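Local coordinates for choline binding protein PCPA (Streptococcus pneumoniae, PDB 4CP6) that probably attaches to choline on the pneumococcal surface, displays a leucine-rich repeat domain there, and serves as a vaccine antigen, at residues 340-346 against 364-370; 141-147 against 164-170; 72-76 against 102-106; 357-361 against 383-387. One frame throughout, in Å; residues are numbered along the deposited sequence.

In the fold
Along the chain, contact 3 comes first and contact 2 follows; contacts 1 and 4 then interleave. Contacts 2 and 3 lie on one side of the chain's centre, their centres about 19 Å apart; contacts 1 and 4 lie on the opposite side, centres about 12 Å apart, and about 60 Å separates the centres of contacts 1 and 3. Contact 3 adds residues 102-106 to strand 69-76 of a mixed sheet. Contacts 1 and 2 belong to two separate five-stranded parallel sheets, and contact 4 joins strand 357-358 to the next coil. Leu357 of contact 4 reaches Ile367, Leu364 and Leu343 of contact 1. Coil-on-coil stacking recurs in contacts 1, 2 and 4 along an elongated solenoid.

Contact 1 of 4, residues 340-346 against 364-370; sequences LKSLTIG and LKEIHIK
Glu366 reaches over to Ser342, its bridge partner on the parallel neighbouring strand, through CG, CD and OE2. From CB the chain leaves between its own backbone N and carbonyl carbon (chi1 54°). This brings CG within 3.4 Å of Ser342 OG, with CD a little farther from the same hydroxyl. At the tip the two oxygens part company: Glu366 OE2 lies 3.3 Å from Ser342 OG and accepts a hydrogen bond from a water that also bonds that hydroxyl, while OE1 accepts a weak bond from His368 NE2. That imidazole keeps the glutamate's CD in its ring plane, at its edge, and stacks on Tyr392 of the next strand. Beneath this polar row runs the ladder of a leucine-rich repeat solenoid, strands 342-345 and 366-369 lying at an angle of 10° with their axes approaching to 4.7 Å. Leu343 N bonds Glu366 O, Leu343 O receives His368 N, His368 O receives Ile345 N at 2.8 Å, and Ile345 O receives Lys370 N. On the other face Ile345 CD1 touches Ile367 CG2 at 4.0 Å and Ile369 CG1 at 4.1 Å; the side chains of Ile345 and Ile369 lie side by side, pointing the same way. Toward the strands' end Lys370 bends at chi3 (83°) after laying CD against Thr344 CG2, 3.7 Å away.

Contact 2 of 4, residues 141-147 against 164-170; sequences LEEIELP and LKKLTFS
Ile144 and Leu167 lie side by side on the buried face, CG2 of the isoleucine 3.8 Å from Leu167 CD1. Next along, Leu146 CD1 touches Phe169 CE1 at 3.7 Å, meeting the ring obliquely, and also brushes Leu167 CD2. At the other end Leu164 CD1 packs on Leu141 CG, and Leu192 of strand 191-194 continues the row against Leu167 and Phe169. These side chains form the inward-facing apolar row of a leucine-rich repeat solenoid: strands 143-146 and 166-169 run parallel, their axes approaching to 4.5 Å, each coil placing like side chains above the last. Backbone bonds alternate between them, from Ile144 N to Lys166 O through to Ser170 N and Leu146 O, while Glu142 O takes both Lys165 N and Lys166 N. On the outer face Glu145, extended with CG anti to its own N (chi1 -180°), passes Thr168 OG1 with its CG at 3.5 Å. Its OE2 ends 2.9 Å from Ser170 OG, whose single proton could go there or to Leu146 O. One water joins Glu145 OE1, weakly, to Thr168 OG1; another links that hydroxyl to Ile144 O, also weakly. Farther back, Glu143 OE2 and Lys165 NZ stay 4.3 Å apart, beyond a salt bridge.

Contact 3 of 4, residues 72-76 against 102-106; sequences TVTEV and SSIKK
Residues 72-76 and 103-106 run in the same general direction, 34° apart, and Thr74 O takes Lys105 N at 2.7 Å, with a weak second bond from Lys106 N, before Lys106 O receives Val76 N. The bridge of Glu75 with Lys106 is thus the only strand-like pairing here. Ahead of it Ser103 stands in for a backbone donor: OG, set between its own N and carbonyl carbon (chi1 63°), donates a hydrogen bond to Val73 O at 2.7 Å, in the carbonyl plane, and Thr62 OG1 is its second hydrogen-bond partner. The methyl of Thr72, CG2, rests on Ser103 CB. Ile104 turns inward, its CD1 3.7 Å from Val73 CG1 and its CG2 against Val76 CG2; Phe81 and Phe112 also touch Val76. On the polar side Glu75 and Lys106 lie alongside one another, with Glu75 OE1 3.3 Å from Lys106 CE. Lys106 NZ is 4.2 Å from that oxygen, too far for a salt bridge, and a water spans the gap, donating to Glu75 OE1 and weakly accepting from Lys106 NZ. The pairing belongs to the parallel ladder running from strand 69-76 through 106-107 to 130-131 and 152-153, as in a leucine-rich repeat solenoid.

Contact 4 of 4, residues 357-361 against 383-387; sequences LSGVL and FAIPE
Leu357 meets Phe383 and Ile385 where two successive coils of the leucine-rich repeat solenoid stack, on the side where each coil turns back toward its next strand. The backbones share one hydrogen bond, Ala384 N to Leu357 O, 3.0 Å with an angle of 158° at the hydrogen. The tight part is apolar. Ile385 holds CG2 anti to its own carbonyl carbon, and this one methyl meets two leucines: Leu361 CD1 at 3.7 Å and Leu357 CD2 at 3.9 Å. The side chains of Leu357 and Ile385 cross at about a right angle. Leu357 CB also approaches the ring of Phe383 obliquely, 4.0 Å from CD1, while the phenyl group stands edge-to-face with Phe391 of the following strand. Ile367 of the adjoining parallel sheet packs against Leu357, Phe383 and Ile385. Farther along, Pro386 lays CD near Leu361 CB and CG near Leu361 O.

The solvent side, at Ser358, Gly359 and Ala384, is thinner and wet. Ser358 CA gives a nearly straight CA-H...O contact to Ala384 O, and the two CB atoms touch more loosely, the serine hydroxyl being bonded to Asn335 instead. Beyond them the backbones separate as Gly359 turns with a positive phi (81°), and Gly359 N comes no nearer than 4.1 Å to Ala384 O. Two waters fill in for direct bonds: one accepts from Gly359 N and donates to Ala384 O, and the other donates to Gly359 O at 2.7 Å and to Ala384 O at 2.8 Å.

Contact 1 of 4, residues 340-346 against 364-370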
loop_
_atom_site.group_PDB
_atom_site.type_symbol
_atom_site.label_atom_id
_atom_site.label_comp_id
_atom_site.label_asym_id
_atom_site.label_seq_id
_atom_site.Cartn_x
_atom_site.Cartn_y
_atom_site.Cartn_z
ATOM N N LEU A 340 -18.031 -16.509 -9.700
ATOM C CA LEU A 340 -17.431 -17.797 -9.394
ATOM C C LEU A 340 -18.486 -18.886 -9.561
ATOM O O LEU A 340 -19.487 -18.862 -8.833
ATOM C CB LEU A 340 -16.891 -17.802 -7.947
ATOM C CG LEU A 340 -16.050 -19.010 -7.561
ATOM C CD1 LEU A 340 -14.661 -18.923 -8.167
ATOM C CD2 LEU A 340 -15.899 -19.136 -6.042
ATOM N N LYS A 341 -18.295 -19.812 -10.502
ATOM C CA LYS A 341 -19.248 -20.886 -10.750
ATOM C C LYS A 341 -18.910 -22.154 -9.993
ATOM O O LYS A 341 -19.798 -22.931 -9.615
ATOM C CB LYS A 341 -19.262 -21.182 -12.270
ATOM C CG LYS A 341 -19.804 -20.045 -13.118
ATOM C CD LYS A 341 -19.835 -20.403 -14.618
ATOM C CE LYS A 341 -18.499 -20.187 -15.299
ATOM N NZ LYS A 341 -18.639 -20.055 -16.775
ATOM N N SER A 342 -17.614 -22.378 -9.745
ATOM C CA SER A 342 -17.188 -23.606 -9.134
ATOM C C SER A 342 -15.969 -23.393 -8.265
ATOM O O SER A 342 -15.085 -22.611 -8.638
ATOM C CB SER A 342 -16.827 -24.601 -10.241
ATOM O OG SER A 342 -16.477 -25.876 -9.733
ATOM N N LEU A 343 -15.892 -24.149 -7.168
ATOM C CA LEU A 343 -14.730 -24.178 -6.286
ATOM C C LEU A 343 -14.337 -25.636 -6.074
ATOM O O LEU A 343 -15.215 -26.467 -5.770
ATOM C CB LEU A 343 -15.050 -23.490 -4.934
ATOM C CG LEU A 343 -13.999 -23.710 -3.853
ATOM C CD1 LEU A 343 -12.737 -22.891 -4.174
ATOM C CD2 LEU A 343 -14.534 -23.304 -2.474
ATOM N N THR A 344 -13.043 -25.967 -6.215
ATOM C CA THR A 344 -12.550 -27.298 -5.902
ATOM C C THR A 344 -11.550 -27.187 -4.769
ATOM O O THR A 344 -10.701 -26.288 -4.796
ATOM C CB THR A 344 -11.927 -27.992 -7.127
ATOM O OG1 THR A 344 -12.967 -28.171 -8.095
ATOM C CG2 THR A 344 -11.291 -29.338 -6.773
ATOM N N ILE A 345 -11.671 -28.063 -3.777
ATOM C CA ILE A 345 -10.796 -28.069 -2.619
ATOM C C ILE A 345 -9.955 -29.334 -2.748
ATOM O O ILE A 345 -10.487 -30.449 -2.691
ATOM C CB ILE A 345 -11.611 -28.026 -1.304
ATOM C CG1 ILE A 345 -12.665 -26.894 -1.342
ATOM C CG2 ILE A 345 -10.682 -27.884 -0.100
ATOM C CD1 ILE A 345 -13.542 -26.763 -0.081
ATOM N N GLY A 346 -8.639 -29.135 -2.873
ATOM C CA GLY A 346 -7.655 -30.188 -3.117
ATOM C C GLY A 346 -7.588 -31.325 -2.120
ATOM O O GLY A 346 -8.110 -31.256 -1.007
ATOM N N LEU A 364 -22.325 -19.148 -7.843
ATOM C CA LEU A 364 -21.731 -20.363 -7.342
ATOM C C LEU A 364 -22.674 -21.516 -7.446
ATOM O O LEU A 364 -23.699 -21.535 -6.755
ATOM C CB LEU A 364 -21.161 -20.184 -5.910
ATOM C CG LEU A 364 -20.335 -21.340 -5.352
ATOM C CD1 LEU A 364 -19.165 -21.729 -6.271
ATOM C CD2 LEU A 364 -19.831 -21.008 -3.945
ATOM N N LYS A 365 -22.318 -22.483 -8.273
ATOM C CA LYS A 365 -23.152 -23.657 -8.500
ATOM C C LYS A 365 -22.685 -24.852 -7.717
ATOM O O LYS A 365 -23.498 -25.662 -7.260
ATOM C CB LYS A 365 -23.074 -23.958 -10.021
ATOM C CG LYS A 365 -23.546 -25.300 -10.511
ATOM C CD LYS A 365 -23.502 -25.318 -12.047
ATOM C CE LYS A 365 -22.303 -26.055 -12.597
ATOM N NZ LYS A 365 -22.537 -26.532 -13.989
ATOM N N GLU A 366 -21.357 -24.991 -7.554
ATOM C CA GLU A 366 -20.848 -26.230 -6.993
ATOM C C GLU A 366 -19.531 -26.081 -6.248
ATOM O O GLU A 366 -18.709 -25.250 -6.633
ATOM C CB GLU A 366 -20.647 -27.267 -8.135
ATOM C CG GLU A 366 -19.776 -26.770 -9.274
ATOM C CD GLU A 366 -19.637 -27.663 -10.496
ATOM O OE1 GLU A 366 -20.157 -28.801 -10.476
ATOM O OE2 GLU A 366 -18.957 -27.237 -11.458
ATOM N N ILE A 367 -19.358 -26.890 -5.201
ATOM C CA ILE A 367 -18.126 -27.008 -4.417
ATOM C C ILE A 367 -17.761 -28.483 -4.407
ATOM O O ILE A 367 -18.561 -29.324 -3.962
ATOM C CB ILE A 367 -18.276 -26.441 -2.984
ATOM C CG1 ILE A 367 -18.612 -24.940 -2.988
ATOM C CG2 ILE A 367 -17.006 -26.706 -2.170
ATOM C CD1 ILE A 367 -19.026 -24.389 -1.611
ATOM N N HIS A 368 -16.551 -28.802 -4.882
ATOM C CA HIS A 368 -16.050 -30.172 -4.909
ATOM C C HIS A 368 -14.997 -30.328 -3.828
ATOM O O HIS A 368 -13.950 -29.651 -3.896
ATOM C CB HIS A 368 -15.467 -30.513 -6.287
ATOM C CG HIS A 368 -16.455 -30.408 -7.403
ATOM N ND1 HIS A 368 -17.049 -31.543 -7.934
ATOM C CD2 HIS A 368 -16.887 -29.325 -8.085
ATOM C CE1 HIS A 368 -17.864 -31.113 -8.880
ATOM N NE2 HIS A 368 -17.804 -29.784 -9.016
ATOM N N ILE A 369 -15.236 -31.189 -2.840
ATOM C CA ILE A 369 -14.315 -31.452 -1.742
ATOM C C ILE A 369 -13.632 -32.762 -2.064
ATOM O O ILE A 369 -14.290 -33.808 -2.059
ATOM C CB ILE A 369 -15.035 -31.481 -0.391
ATOM C CG1 ILE A 369 -15.834 -30.150 -0.189
ATOM C CG2 ILE A 369 -14.041 -31.776 0.747
ATOM C CD1 ILE A 369 -16.438 -29.936 1.210
ATOM N N LYS A 370 -12.323 -32.728 -2.345
ATOM C CA LYS A 370 -11.627 -33.952 -2.771
ATOM C C LYS A 370 -11.069 -34.801 -1.653
ATOM O O LYS A 370 -10.726 -35.960 -1.906
ATOM C CB LYS A 370 -10.509 -33.572 -3.756
ATOM C CG LYS A 370 -11.032 -32.962 -5.046
ATOM C CD LYS A 370 -9.921 -32.666 -6.039
ATOM C CE LYS A 370 -9.476 -33.835 -6.875
ATOM N NZ LYS A 370 -8.196 -33.528 -7.573
HETATM O O HOH W 1 -16.310 -27.854 -11.752
#

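Contact 2 of 4, residues 141-147 against 164-170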
loop_
_atom_site.group_PDB
_atom_site.type_symbol
_atom_site.label_atom_id
_atom_site.label_comp_id
_atom_site.label_asym_id
_atom_site.label_seq_id
_atom_site.Cartn_x
_atom_site.Cartn_y
_atom_site.Cartn_z
ATOM N N LEU A 141 -0.565 17.857 -3.651
ATOM C CA LEU A 141 0.661 17.908 -4.420
ATOM C C LEU A 141 0.461 17.293 -5.804
ATOM O O LEU A 141 -0.121 16.220 -5.914
ATOM C CB LEU A 141 1.703 17.076 -3.664
ATOM C CG LEU A 141 3.164 17.153 -4.026
ATOM C CD1 LEU A 141 3.681 18.600 -3.925
ATOM C CD2 LEU A 141 3.958 16.289 -3.033
ATOM N N GLU A 142 0.949 17.971 -6.833
ATOM C CA GLU A 142 0.866 17.441 -8.182
ATOM C C GLU A 142 2.194 16.978 -8.677
ATOM O O GLU A 142 2.235 16.044 -9.466
ATOM C CB GLU A 142 0.247 18.461 -9.148
ATOM C CG GLU A 142 -1.176 18.767 -8.709
ATOM C CD GLU A 142 -1.935 19.726 -9.594
ATOM O OE1 GLU A 142 -1.321 20.312 -10.512
ATOM O OE2 GLU A 142 -3.147 19.913 -9.344
ATOM N N GLU A 143 3.272 17.653 -8.281
ATOM C CA GLU A 143 4.622 17.333 -8.737
ATOM C C GLU A 143 5.633 17.612 -7.648
ATOM O O GLU A 143 5.551 18.646 -6.972
ATOM C CB GLU A 143 5.007 18.242 -9.936
ATOM C CG GLU A 143 4.328 17.882 -11.251
ATOM C CD GLU A 143 4.916 18.520 -12.499
ATOM O OE1 GLU A 143 5.845 19.351 -12.375
ATOM O OE2 GLU A 143 4.444 18.181 -13.609
ATOM N N ILE A 144 6.637 16.732 -7.524
ATOM C CA ILE A 144 7.733 16.941 -6.591
ATOM C C ILE A 144 8.947 16.178 -7.078
ATOM O O ILE A 144 8.825 15.033 -7.543
ATOM C CB ILE A 144 7.356 16.549 -5.114
ATOM C CG1 ILE A 144 8.391 17.074 -4.076
ATOM C CG2 ILE A 144 7.156 15.006 -4.970
ATOM C CD1 ILE A 144 7.979 16.893 -2.592
ATOM N N GLU A 145 10.113 16.811 -6.982
ATOM C CA GLU A 145 11.385 16.185 -7.297
ATOM C C GLU A 145 12.157 16.158 -5.986
ATOM O O GLU A 145 12.516 17.225 -5.450
ATOM C CB GLU A 145 12.157 16.986 -8.343
ATOM C CG GLU A 145 13.486 16.333 -8.686
ATOM C CD GLU A 145 14.263 16.931 -9.849
ATOM O OE1 GLU A 145 13.658 17.626 -10.699
ATOM O OE2 GLU A 145 15.470 16.627 -9.953
ATOM N N LEU A 146 12.366 14.944 -5.416
ATOM C CA LEU A 146 13.014 14.805 -4.120
ATOM C C LEU A 146 14.505 14.934 -4.242
ATOM O O LEU A 146 15.078 14.408 -5.209
ATOM C CB LEU A 146 12.563 13.515 -3.421
ATOM C CG LEU A 146 11.061 13.531 -3.091
ATOM C CD1 LEU A 146 10.567 12.167 -2.658
ATOM C CD2 LEU A 146 10.736 14.556 -2.000
ATOM N N PRO A 147 15.165 15.652 -3.325
ATOM C CA PRO A 147 16.600 15.941 -3.505
ATOM C C PRO A 147 17.472 14.731 -3.268
ATOM O O PRO A 147 17.057 13.784 -2.600
ATOM C CB PRO A 147 16.872 17.025 -2.461
ATOM C CG PRO A 147 15.854 16.758 -1.371
ATOM C CD PRO A 147 14.612 16.346 -2.144
ATOM N N LEU A 164 -1.269 13.666 -7.211
ATOM C CA LEU A 164 0.174 13.526 -7.471
ATOM C C LEU A 164 0.388 12.816 -8.814
ATOM O O LEU A 164 -0.050 11.683 -9.003
ATOM C CB LEU A 164 0.843 12.785 -6.299
ATOM C CG LEU A 164 2.344 12.566 -6.406
ATOM C CD1 LEU A 164 3.134 13.914 -6.461
ATOM C CD2 LEU A 164 2.816 11.686 -5.276
ATOM N N LYS A 165 0.996 13.533 -9.775
ATOM C CA LYS A 165 1.178 12.989 -11.111
ATOM C C LYS A 165 2.641 12.744 -11.458
ATOM O O LYS A 165 2.916 11.941 -12.345
ATOM C CB LYS A 165 0.455 13.818 -12.207
ATOM C CG LYS A 165 0.971 15.224 -12.467
ATOM C CD LYS A 165 0.464 15.722 -13.824
ATOM C CE LYS A 165 1.252 16.899 -14.351
ATOM N NZ LYS A 165 0.844 17.261 -15.739
ATOM N N LYS A 166 3.568 13.425 -10.805
ATOM C CA LYS A 166 4.987 13.227 -11.075
ATOM C C LYS A 166 5.751 13.221 -9.775
ATOM O O LYS A 166 5.669 14.186 -9.021
ATOM C CB LYS A 166 5.520 14.289 -12.057
ATOM C CG LYS A 166 6.945 14.000 -12.542
ATOM C CD LYS A 166 7.345 14.976 -13.647
ATOM C CE LYS A 166 8.840 15.045 -13.823
ATOM N NZ LYS A 166 9.209 15.939 -14.953
ATOM N N LEU A 167 6.472 12.140 -9.498
ATOM C CA LEU A 167 7.280 12.031 -8.296
ATOM C C LEU A 167 8.588 11.478 -8.772
ATOM O O LEU A 167 8.628 10.339 -9.249
ATOM C CB LEU A 167 6.650 11.129 -7.217
ATOM C CG LEU A 167 7.385 11.276 -5.825
ATOM C CD1 LEU A 167 6.427 11.338 -4.662
ATOM C CD2 LEU A 167 8.396 10.182 -5.599
ATOM N N THR A 168 9.644 12.286 -8.701
ATOM C CA THR A 168 10.960 11.879 -9.183
ATOM C C THR A 168 12.013 12.142 -8.120
ATOM O O THR A 168 11.749 12.799 -7.109
ATOM C CB THR A 168 11.331 12.640 -10.452
ATOM O OG1 THR A 168 11.324 14.040 -10.167
ATOM C CG2 THR A 168 10.396 12.350 -11.625
ATOM N N PHE A 169 13.211 11.604 -8.347
ATOM C CA PHE A 169 14.336 11.703 -7.431
ATOM C C PHE A 169 15.495 12.263 -8.192
ATOM O O PHE A 169 15.823 11.763 -9.277
ATOM C CB PHE A 169 14.687 10.305 -6.862
ATOM C CG PHE A 169 13.501 9.590 -6.255
ATOM C CD1 PHE A 169 13.106 9.845 -4.942
ATOM C CD2 PHE A 169 12.745 8.712 -7.012
ATOM C CE1 PHE A 169 11.983 9.203 -4.401
ATOM C CE2 PHE A 169 11.625 8.074 -6.471
ATOM C CZ PHE A 169 11.264 8.317 -5.167
ATOM N N SER A 170 16.086 13.336 -7.665
ATOM C CA SER A 170 17.244 13.986 -8.272
ATOM C C SER A 170 18.383 12.979 -8.493
ATOM O O SER A 170 18.445 11.921 -7.830
ATOM C CB SER A 170 17.712 15.123 -7.384
ATOM O OG SER A 170 16.704 16.124 -7.355
HETATM O O HOH W 2 9.001 15.449 -10.392
HETATM O O HOH W 3 12.659 15.393 -12.082
HETATM O O HOH W 4 17.211 12.098 -5.273
#

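Contact 3 of 4, residues 72-76 against 102-106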
loop_
_atom_site.group_PDB
_atom_site.type_symbol
_atom_site.label_atom_id
_atom_site.label_comp_id
_atom_site.label_asym_id
_atom_site.label_seq_id
_atom_site.Cartn_x
_atom_site.Cartn_y
_atom_site.Cartn_z
ATOM N N THR A 72 19.413 28.677 12.884
ATOM C CA THR A 72 19.187 28.149 11.542
ATOM C C THR A 72 17.928 27.264 11.635
ATOM O O THR A 72 17.772 26.538 12.621
ATOM C CB THR A 72 20.409 27.340 11.101
ATOM O OG1 THR A 72 21.540 28.233 11.021
ATOM C CG2 THR A 72 20.223 26.716 9.731
ATOM N N VAL A 73 17.021 27.403 10.655
ATOM C CA VAL A 73 15.779 26.599 10.611
ATOM C C VAL A 73 16.180 25.254 9.978
ATOM O O VAL A 73 16.477 25.204 8.764
ATOM C CB VAL A 73 14.652 27.294 9.809
ATOM C CG1 VAL A 73 13.374 26.454 9.826
ATOM C CG2 VAL A 73 14.367 28.705 10.362
ATOM N N THR A 74 16.263 24.186 10.802
ATOM C CA THR A 74 16.736 22.881 10.320
ATOM C C THR A 74 15.621 21.856 10.153
ATOM O O THR A 74 15.866 20.775 9.598
ATOM C CB THR A 74 17.805 22.352 11.283
ATOM O OG1 THR A 74 17.246 22.290 12.589
ATOM C CG2 THR A 74 19.067 23.251 11.330
ATOM N N GLU A 75 14.433 22.137 10.688
ATOM C CA GLU A 75 13.336 21.172 10.617
ATOM C C GLU A 75 12.010 21.825 10.395
ATOM O O GLU A 75 11.777 22.951 10.858
ATOM C CB GLU A 75 13.266 20.331 11.911
ATOM C CG GLU A 75 14.581 19.644 12.253
ATOM C CD GLU A 75 14.522 18.568 13.309
ATOM O OE1 GLU A 75 13.398 18.176 13.694
ATOM O OE2 GLU A 75 15.604 18.133 13.768
ATOM N N VAL A 76 11.114 21.116 9.694
ATOM C CA VAL A 76 9.716 21.498 9.587
ATOM C C VAL A 76 9.005 20.708 10.696
ATOM O O VAL A 76 9.023 19.461 10.682
ATOM C CB VAL A 76 9.107 21.216 8.204
ATOM C CG1 VAL A 76 7.604 21.460 8.221
ATOM C CG2 VAL A 76 9.784 22.082 7.133
ATOM N N SER A 102 17.702 25.173 1.707
ATOM C CA SER A 102 18.675 24.099 1.876
ATOM C C SER A 102 18.897 23.674 3.324
ATOM O O SER A 102 19.188 22.510 3.563
ATOM C CB SER A 102 20.003 24.446 1.205
ATOM O OG SER A 102 20.577 25.610 1.773
ATOM N N SER A 103 18.715 24.586 4.298
ATOM C CA SER A 103 18.918 24.287 5.709
ATOM C C SER A 103 17.983 23.204 6.286
ATOM O O SER A 103 18.295 22.650 7.332
ATOM C CB SER A 103 18.806 25.566 6.540
ATOM O OG SER A 103 17.523 26.165 6.467
ATOM N N ILE A 104 16.824 22.952 5.643
ATOM C CA ILE A 104 15.909 21.930 6.206
ATOM C C ILE A 104 16.511 20.522 6.070
ATOM O O ILE A 104 16.713 20.059 4.946
ATOM C CB ILE A 104 14.517 22.006 5.561
ATOM C CG1 ILE A 104 13.863 23.401 5.738
ATOM C CG2 ILE A 104 13.581 20.862 6.070
ATOM C CD1 ILE A 104 13.576 23.851 7.237
ATOM N N LYS A 105 16.779 19.867 7.192
ATOM C CA LYS A 105 17.313 18.510 7.208
ATOM C C LYS A 105 16.230 17.456 7.481
ATOM O O LYS A 105 16.434 16.293 7.159
ATOM C CB LYS A 105 18.419 18.390 8.262
ATOM C CG LYS A 105 19.266 17.127 8.046
ATOM C CD LYS A 105 20.574 17.180 8.816
ATOM C CE LYS A 105 21.339 15.884 8.679
ATOM N NZ LYS A 105 22.755 16.017 9.123
ATOM N N LYS A 106 15.121 17.832 8.127
ATOM C CA LYS A 106 14.074 16.874 8.452
ATOM C C LYS A 106 12.729 17.517 8.323
ATOM O O LYS A 106 12.553 18.663 8.743
ATOM C CB LYS A 106 14.263 16.363 9.888
ATOM C CG LYS A 106 13.260 15.288 10.297
ATOM C CD LYS A 106 13.782 14.360 11.377
ATOM C CE LYS A 106 13.854 15.011 12.731
ATOM N NZ LYS A 106 14.092 14.020 13.820
HETATM O O HOH W 5 12.887 16.276 15.445
#

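Contact 4 of 4, residues 357-361 against 383-387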
loop_
_atom_site.group_PDB
_atom_site.type_symbol
_atom_site.label_atom_id
_atom_site.label_comp_id
_atom_site.label_asym_id
_atom_site.label_seq_id
_atom_site.Cartn_x
_atom_site.Cartn_y
_atom_site.Cartn_z
ATOM N N LEU A 357 -15.385 -19.104 3.117
ATOM C CA LEU A 357 -16.061 -18.690 1.893
ATOM C C LEU A 357 -17.324 -17.946 2.265
ATOM O O LEU A 357 -18.128 -18.451 3.062
ATOM C CB LEU A 357 -16.312 -19.928 1.049
ATOM C CG LEU A 357 -17.034 -19.699 -0.259
ATOM C CD1 LEU A 357 -16.215 -18.781 -1.208
ATOM C CD2 LEU A 357 -17.346 -21.001 -0.936
ATOM N N SER A 358 -17.472 -16.720 1.758
ATOM C CA SER A 358 -18.578 -15.859 2.164
ATOM C C SER A 358 -18.752 -14.736 1.155
ATOM O O SER A 358 -18.013 -14.625 0.165
ATOM C CB SER A 358 -18.316 -15.260 3.558
ATOM O OG SER A 358 -17.150 -14.444 3.540
ATOM N N GLY A 359 -19.731 -13.872 1.428
ATOM C CA GLY A 359 -19.994 -12.705 0.597
ATOM C C GLY A 359 -20.807 -12.996 -0.642
ATOM O O GLY A 359 -21.491 -14.012 -0.727
ATOM N N VAL A 360 -20.756 -12.081 -1.613
ATOM C CA VAL A 360 -21.559 -12.239 -2.830
ATOM C C VAL A 360 -21.037 -13.420 -3.636
ATOM O O VAL A 360 -19.876 -13.421 -4.064
ATOM C CB VAL A 360 -21.634 -10.919 -3.649
ATOM C CG1 VAL A 360 -22.337 -11.151 -4.981
ATOM C CG2 VAL A 360 -22.363 -9.834 -2.854
ATOM N N LEU A 361 -21.897 -14.414 -3.863
ATOM C CA LEU A 361 -21.554 -15.638 -4.573
ATOM C C LEU A 361 -22.731 -16.039 -5.472
ATOM O O LEU A 361 -23.108 -17.207 -5.534
ATOM C CB LEU A 361 -21.226 -16.771 -3.547
ATOM C CG LEU A 361 -19.980 -16.537 -2.686
ATOM C CD1 LEU A 361 -19.960 -17.470 -1.503
ATOM C CD2 LEU A 361 -18.689 -16.666 -3.528
ATOM N N PHE A 383 -18.588 -21.741 6.051
ATOM C CA PHE A 383 -19.346 -21.309 4.882
ATOM C C PHE A 383 -20.476 -20.380 5.253
ATOM O O PHE A 383 -21.216 -20.635 6.220
ATOM C CB PHE A 383 -19.968 -22.553 4.201
ATOM C CG PHE A 383 -18.941 -23.489 3.620
ATOM C CD1 PHE A 383 -18.259 -23.165 2.454
ATOM C CD2 PHE A 383 -18.680 -24.723 4.217
ATOM C CE1 PHE A 383 -17.294 -24.028 1.927
ATOM C CE2 PHE A 383 -17.757 -25.611 3.653
ATOM C CZ PHE A 383 -17.072 -25.257 2.513
ATOM N N ALA A 384 -20.658 -19.334 4.463
ATOM C CA ALA A 384 -21.820 -18.467 4.517
ATOM C C ALA A 384 -22.165 -18.282 3.052
ATOM O O ALA A 384 -21.693 -17.348 2.373
ATOM C CB ALA A 384 -21.511 -17.139 5.193
ATOM N N ILE A 385 -22.891 -19.274 2.521
ATOM C CA ILE A 385 -23.133 -19.372 1.089
ATOM C C ILE A 385 -24.610 -19.581 0.755
ATOM O O ILE A 385 -25.389 -20.004 1.622
ATOM C CB ILE A 385 -22.293 -20.554 0.515
ATOM C CG1 ILE A 385 -22.724 -21.930 1.098
ATOM C CG2 ILE A 385 -20.781 -20.315 0.723
ATOM C CD1 ILE A 385 -22.069 -23.145 0.399
ATOM N N PRO A 386 -25.011 -19.367 -0.517
ATOM C CA PRO A 386 -26.411 -19.632 -0.889
ATOM C C PRO A 386 -26.762 -21.111 -0.704
ATOM O O PRO A 386 -25.932 -22.019 -0.935
ATOM C CB PRO A 386 -26.460 -19.215 -2.358
ATOM C CG PRO A 386 -25.335 -18.192 -2.497
ATOM C CD PRO A 386 -24.249 -18.809 -1.656
ATOM N N GLU A 387 -28.020 -21.381 -0.296
ATOM C CA GLU A 387 -28.473 -22.755 -0.111
ATOM C C GLU A 387 -28.492 -23.546 -1.421
ATOM O O GLU A 387 -28.508 -24.780 -1.400
ATOM C CB GLU A 387 -29.839 -22.770 0.573
ATOM C CG GLU A 387 -30.286 -24.156 0.989
ATOM C CD GLU A 387 -31.481 -24.091 1.911
ATOM O OE1 GLU A 387 -32.616 -24.022 1.388
ATOM O OE2 GLU A 387 -31.279 -23.988 3.142
HETATM O O HOH W 6 -23.027 -16.005 0.266
HETATM O O HOH W 7 -22.014 -14.299 3.278
#